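Local coordinates for hypothetical UPF0334 kinase-like protein AQ_1292 (Aquifex aeolicus, PDB 1YE8), which hydrolyses nucleoside triphosphates such as ATP, GTP, CTP, TTP and UTP to the diphosphates and phosphate, and lacks kinase activity, at residues A[1-6]-A[170-175]; A[30-35]-A[50-55]. One frame throughout, in Å; residues are numbered along the deposited sequence.

Interaction 1 of 2, residues A[1-6]-A[170-175]; sequences MKIIIT and EDILSL
I3 and I172 meet methyl to methyl where strand 2-6 faces the last helix of the chain: I3 CG2 lies 4.1 Å from I172 CG2, and the two side chains are set at a slant to each other. In both isoleucines CG2 is anti to the backbone N, which aims the branch methyl, not the longer ethyl arm, at its counterpart. The ethyl arm of I3 leans instead toward the start of the strand, its CD1 4.4 Å from L175 CB. One step further in, I5 reaches across with its tip, CD1 to I172 CD1 at 4.3 Å.

At the other end M1, a selenomethionine, crosses L175 at about a right angle. Its CG is anti to the backbone N (chi1 172°), and the chain then bends at both following torsions. SE comes to rest 4.0 Å from L175 CB, and CE lies 3.3 Å from the carbonyl L175 O.

Strand and helix run nearly antiparallel, at 160°, with their axes 10.0 Å apart. I5 and I172 both also touch I20 of helix 13-24, whose first turn carries K13 and T14 of the inferred ATP-binding loop. The contact is thus apolar packing of a terminal helix on the parallel sheet of a RecA-like fold, buried around the isoleucines and exposed at M1 and L175; its hold rests on dispersion and the hydrophobic effect, without polar bonds between the two segments.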
loop_
_atom_site.group_PDB
_atom_site.type_symbol
_atom_site.label_atom_id
_atom_site.label_comp_id
_atom_site.label_asym_id
_atom_site.label_seq_id
_atom_site.Cartn_x
_atom_site.Cartn_y
_atom_site.Cartn_z
HETATM N N MSE A 1 1.666 -15.451 1.372
HETATM C CA MSE A 1 2.949 -14.698 1.221
HETATM C C MSE A 1 2.658 -13.205 1.428
HETATM O O MSE A 1 1.784 -12.653 0.758
HETATM C CB MSE A 1 3.536 -14.977 -0.171
HETATM C CG MSE A 1 4.744 -14.149 -0.561
HETATM SE SE MSE A 1 6.340 -14.726 0.360
HETATM C CE MSE A 1 6.383 -16.615 -0.096
ATOM N N LYS A 2 3.359 -12.575 2.367
ATOM C CA LYS A 2 3.202 -11.128 2.629
ATOM C C LYS A 2 4.533 -10.475 2.302
ATOM O O LYS A 2 5.549 -10.816 2.920
ATOM C CB LYS A 2 2.866 -10.828 4.106
ATOM C CG LYS A 2 1.649 -11.531 4.730
ATOM C CD LYS A 2 0.352 -11.009 4.135
ATOM C CE LYS A 2 -0.919 -11.550 4.785
ATOM N NZ LYS A 2 -0.980 -13.033 4.811
ATOM N N ILE A 3 4.544 -9.581 1.319
ATOM C CA ILE A 3 5.752 -8.832 0.958
ATOM C C ILE A 3 5.582 -7.418 1.494
ATOM O O ILE A 3 4.635 -6.715 1.081
ATOM C CB ILE A 3 5.920 -8.749 -0.596
ATOM C CG1 ILE A 3 5.840 -10.131 -1.271
ATOM C CG2 ILE A 3 7.209 -8.009 -0.947
ATOM C CD1 ILE A 3 6.990 -11.047 -0.925
ATOM N N ILE A 4 6.470 -7.008 2.404
ATOM C CA ILE A 4 6.412 -5.675 3.001
ATOM C C ILE A 4 7.619 -4.904 2.506
ATOM O O ILE A 4 8.766 -5.268 2.789
ATOM C CB ILE A 4 6.418 -5.757 4.540
ATOM C CG1 ILE A 4 5.248 -6.608 5.032
ATOM C CG2 ILE A 4 6.355 -4.342 5.132
ATOM C CD1 ILE A 4 5.181 -6.806 6.504
ATOM N N ILE A 5 7.360 -3.818 1.782
ATOM C CA ILE A 5 8.412 -2.981 1.204
ATOM C C ILE A 5 8.500 -1.687 1.997
ATOM O O ILE A 5 7.514 -0.969 2.173
ATOM C CB ILE A 5 8.115 -2.678 -0.281
ATOM C CG1 ILE A 5 8.016 -3.969 -1.097
ATOM C CG2 ILE A 5 9.194 -1.732 -0.859
ATOM C CD1 ILE A 5 7.272 -3.809 -2.413
ATOM N N THR A 6 9.694 -1.393 2.491
ATOM C CA THR A 6 9.928 -0.174 3.242
ATOM C C THR A 6 11.139 0.554 2.674
ATOM O O THR A 6 11.804 0.038 1.776
ATOM C CB THR A 6 10.032 -0.528 4.753
ATOM O OG1 THR A 6 9.978 0.662 5.550
ATOM C CG2 THR A 6 11.362 -1.250 5.133
ATOM N N GLU A 170 12.713 -9.264 -9.243
ATOM C CA GLU A 170 12.672 -10.705 -9.500
ATOM C C GLU A 170 12.661 -11.573 -8.230
ATOM O O GLU A 170 12.014 -12.639 -8.193
ATOM C CB GLU A 170 13.802 -11.134 -10.451
ATOM C CG GLU A 170 13.668 -10.612 -11.883
ATOM C CD GLU A 170 12.335 -10.926 -12.564
ATOM O OE1 GLU A 170 11.651 -11.918 -12.208
ATOM O OE2 GLU A 170 11.984 -10.174 -13.490
ATOM N N ASP A 171 13.373 -11.122 -7.198
ATOM C CA ASP A 171 13.342 -11.778 -5.893
ATOM C C ASP A 171 11.892 -11.837 -5.389
ATOM O O ASP A 171 11.397 -12.900 -4.980
ATOM C CB ASP A 171 14.246 -11.039 -4.893
ATOM C CG ASP A 171 15.696 -10.953 -5.358
ATOM O OD1 ASP A 171 16.126 -11.807 -6.163
ATOM O OD2 ASP A 171 16.482 -10.054 -4.980
ATOM N N ILE A 172 11.223 -10.682 -5.452
ATOM C CA ILE A 172 9.826 -10.551 -5.029
ATOM C C ILE A 172 8.912 -11.445 -5.870
ATOM O O ILE A 172 8.122 -12.221 -5.322
ATOM C CB ILE A 172 9.379 -9.057 -5.095
ATOM C CG1 ILE A 172 10.134 -8.233 -4.041
ATOM C CG2 ILE A 172 7.853 -8.926 -4.905
ATOM C CD1 ILE A 172 9.919 -6.718 -4.161
ATOM N N LEU A 173 9.041 -11.350 -7.195
ATOM C CA LEU A 173 8.162 -12.111 -8.092
ATOM C C LEU A 173 8.326 -13.631 -7.988
ATOM O O LEU A 173 7.343 -14.357 -8.098
ATOM C CB LEU A 173 8.277 -11.623 -9.540
ATOM C CG LEU A 173 7.758 -10.197 -9.781
ATOM C CD1 LEU A 173 8.024 -9.809 -11.218
ATOM C CD2 LEU A 173 6.267 -10.043 -9.465
ATOM N N SER A 174 9.548 -14.092 -7.723
ATOM C CA SER A 174 9.778 -15.514 -7.455
ATOM C C SER A 174 9.062 -15.997 -6.188
ATOM O O SER A 174 8.448 -17.072 -6.180
ATOM C CB SER A 174 11.272 -15.817 -7.354
ATOM O OG SER A 174 11.476 -17.189 -7.050
ATOM N N LEU A 175 9.140 -15.197 -5.122
ATOM C CA LEU A 175 8.491 -15.530 -3.852
ATOM C C LEU A 175 6.979 -15.610 -4.000
ATOM O O LEU A 175 6.338 -16.489 -3.423
ATOM C CB LEU A 175 8.880 -14.528 -2.754
ATOM C CG LEU A 175 10.277 -14.764 -2.168
ATOM C CD1 LEU A 175 10.811 -13.513 -1.490
ATOM C CD2 LEU A 175 10.248 -15.958 -1.212
#

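Interaction 2 of 2, residues A[30-35]-A[50-55]; sequences GFWTEE and ITTEGK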
loop_
_atom_site.group_PDB
_atom_site.type_symbol
_atom_site.label_atom_id
_atom_site.label_comp_id
_atom_site.label_asym_id
_atom_site.label_seq_id
_atom_site.Cartn_x
_atom_site.Cartn_y
_atom_site.Cartn_z
ATOM N N GLY A 30 -6.010 -3.884 -5.790
ATOM C CA GLY A 30 -5.767 -2.971 -4.680
ATOM C C GLY A 30 -5.503 -1.560 -5.157
ATOM O O GLY A 30 -6.142 -1.080 -6.096
ATOM N N PHE A 31 -4.548 -0.884 -4.529
ATOM C CA PHE A 31 -4.267 0.491 -4.888
ATOM C C PHE A 31 -2.849 0.872 -4.559
ATOM O O PHE A 31 -2.186 0.236 -3.699
ATOM C CB PHE A 31 -5.272 1.464 -4.221
ATOM C CG PHE A 31 -5.077 1.620 -2.722
ATOM C CD1 PHE A 31 -4.123 2.485 -2.210
ATOM C CD2 PHE A 31 -5.836 0.866 -1.830
ATOM C CE1 PHE A 31 -3.940 2.622 -0.840
ATOM C CE2 PHE A 31 -5.644 0.990 -0.454
ATOM C CZ PHE A 31 -4.701 1.878 0.036
ATOM N N TRP A 32 -2.413 1.954 -5.199
ATOM C CA TRP A 32 -1.174 2.623 -4.834
ATOM C C TRP A 32 -1.402 4.118 -4.713
ATOM O O TRP A 32 -2.518 4.610 -4.954
ATOM C CB TRP A 32 -0.016 2.287 -5.796
ATOM C CG TRP A 32 -0.257 2.692 -7.235
ATOM C CD1 TRP A 32 0.090 3.875 -7.829
ATOM C CD2 TRP A 32 -0.914 1.911 -8.236
ATOM N NE1 TRP A 32 -0.304 3.870 -9.149
ATOM C CE2 TRP A 32 -0.926 2.679 -9.424
ATOM C CE3 TRP A 32 -1.485 0.629 -8.257
ATOM C CZ2 TRP A 32 -1.492 2.204 -10.627
ATOM C CZ3 TRP A 32 -2.058 0.169 -9.449
ATOM C CH2 TRP A 32 -2.044 0.957 -10.607
ATOM N N THR A 33 -0.368 4.829 -4.279
ATOM C CA THR A 33 -0.499 6.248 -3.972
ATOM C C THR A 33 0.578 7.026 -4.713
ATOM O O THR A 33 1.775 6.778 -4.525
ATOM C CB THR A 33 -0.403 6.457 -2.443
ATOM O OG1 THR A 33 -1.544 5.854 -1.813
ATOM C CG2 THR A 33 -0.513 7.947 -2.069
ATOM N N GLU A 34 0.153 7.934 -5.584
ATOM C CA GLU A 34 1.085 8.704 -6.391
ATOM C C GLU A 34 1.137 10.144 -5.949
ATOM O O GLU A 34 0.136 10.711 -5.525
ATOM C CB GLU A 34 0.685 8.645 -7.857
ATOM C CG GLU A 34 1.014 7.307 -8.513
ATOM C CD GLU A 34 0.903 7.326 -10.030
ATOM O OE1 GLU A 34 0.890 8.423 -10.641
ATOM O OE2 GLU A 34 0.809 6.222 -10.616
ATOM N N GLU A 35 2.317 10.744 -6.053
ATOM C CA GLU A 35 2.465 12.168 -5.790
ATOM C C GLU A 35 1.717 12.979 -6.845
ATOM O O GLU A 35 1.674 12.610 -8.032
ATOM C CB GLU A 35 3.951 12.561 -5.795
ATOM C CG GLU A 35 4.827 11.802 -4.802
ATOM C CD GLU A 35 6.303 12.151 -4.934
ATOM O OE1 GLU A 35 6.839 12.085 -6.067
ATOM O OE2 GLU A 35 6.920 12.485 -3.900
ATOM N N ILE A 50 -4.690 5.618 -6.563
ATOM C CA ILE A 50 -4.990 5.061 -7.879
ATOM C C ILE A 50 -5.238 3.575 -7.668
ATOM O O ILE A 50 -4.382 2.889 -7.111
ATOM C CB ILE A 50 -3.815 5.287 -8.850
ATOM C CG1 ILE A 50 -3.514 6.799 -8.950
ATOM C CG2 ILE A 50 -4.145 4.670 -10.214
ATOM C CD1 ILE A 50 -2.509 7.217 -10.026
ATOM N N THR A 51 -6.409 3.075 -8.058
ATOM C CA THR A 51 -6.678 1.653 -7.906
ATOM C C THR A 51 -6.220 0.831 -9.100
ATOM O O THR A 51 -5.922 1.367 -10.165
ATOM C CB THR A 51 -8.148 1.353 -7.623
ATOM O OG1 THR A 51 -8.894 1.520 -8.845
ATOM C CG2 THR A 51 -8.742 2.333 -6.578
ATOM N N THR A 52 -6.206 -0.484 -8.928
ATOM C CA THR A 52 -5.921 -1.385 -10.032
ATOM C C THR A 52 -7.013 -1.370 -11.107
ATOM O O THR A 52 -6.818 -1.997 -12.154
ATOM C CB THR A 52 -5.739 -2.810 -9.520
ATOM O OG1 THR A 52 -6.779 -3.118 -8.580
ATOM C CG2 THR A 52 -4.407 -2.952 -8.755
ATOM N N GLU A 53 -8.124 -0.660 -10.877
ATOM C CA GLU A 53 -9.149 -0.451 -11.917
ATOM C C GLU A 53 -9.060 0.920 -12.551
ATOM O O GLU A 53 -9.914 1.289 -13.368
ATOM C CB GLU A 53 -10.565 -0.694 -11.373
ATOM C CG GLU A 53 -10.831 -2.125 -10.960
ATOM C CD GLU A 53 -10.595 -3.161 -12.055
ATOM O OE1 GLU A 53 -10.632 -2.828 -13.280
ATOM O OE2 GLU A 53 -10.374 -4.331 -11.689
ATOM N N GLY A 54 -8.026 1.678 -12.205
ATOM C CA GLY A 54 -7.811 2.975 -12.821
ATOM C C GLY A 54 -8.628 4.103 -12.224
ATOM O O GLY A 54 -8.646 5.214 -12.760
ATOM N N LYS A 55 -9.292 3.860 -11.098
ATOM C CA LYS A 55 -9.992 4.935 -10.412
ATOM C C LYS A 55 -8.970 5.769 -9.648
ATOM O O LYS A 55 -8.038 5.217 -9.056
ATOM C CB LYS A 55 -11.079 4.398 -9.471
ATOM C CG LYS A 55 -12.112 3.483 -10.132
ATOM C CD LYS A 55 -12.970 4.176 -11.165
ATOM C CE LYS A 55 -13.934 3.159 -11.779
ATOM N NZ LYS A 55 -15.118 2.928 -10.917
#
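Strands 31-36 and 46-51 pair antiparallel as a hairpin, W32 and I50 forming a hydrogen-bonded pair (W32 N to I50 O and I50 N to W32 O, both 2.9 Å) and F31 with T51 the non-hydrogen-bonded pair beside it. Next along, T52 N donates to G30 O, while G30 N donates to T52 OG1 at 3.0 Å, a nearly straight bond of 167° that ties the chain corner at G30 to the turn from T51 to G54.

The W32 indole lies over I50. CG sits between the backbone N and the carbonyl carbon (chi1 61°), and chi2 of 92° then turns one ring face to I50: I50 CB sits over the five-membered ring, 4.1 Å from its centroid, in a CH-pi contact, and I50 CG2 is 3.6 Å from W32 CZ2. T52 CG2 meets the ring edge. W32 NE1 donates, close to the ring plane, to E34 OE2 at 3.0 Å, and that oxygen also forms a salt bridge with K18. An alanine in place of W32 would probably open a gap over I50 CB and CG2 and, with the indole donor gone, leave the E34 carboxylate freer to turn.

The indole, which also touches T14 and D106 of the inferred and predicted ATP site, thus links hairpin packing to a charged pair beside that site.

In the fold
Interaction 2 is nested along the chain within the long loop closed by interaction 1, which brings the first strand and the last helix together. Their centres are 19 Å apart and their nearest atoms about 10 Å, so they do not touch. Interaction 1 belongs to the parallel sheet, where strand 2-6 lies between strands 132-136 and 156-159; interaction 2 belongs to the antiparallel sheet, with strand 31-36 at its edge. Helix 13-24 spans the two: I5 and I172 pack on it from one contact, W32 from the other. Since this helix starts at K13 of the inferred ATP site, both contacts bear on the helix that leaves that site.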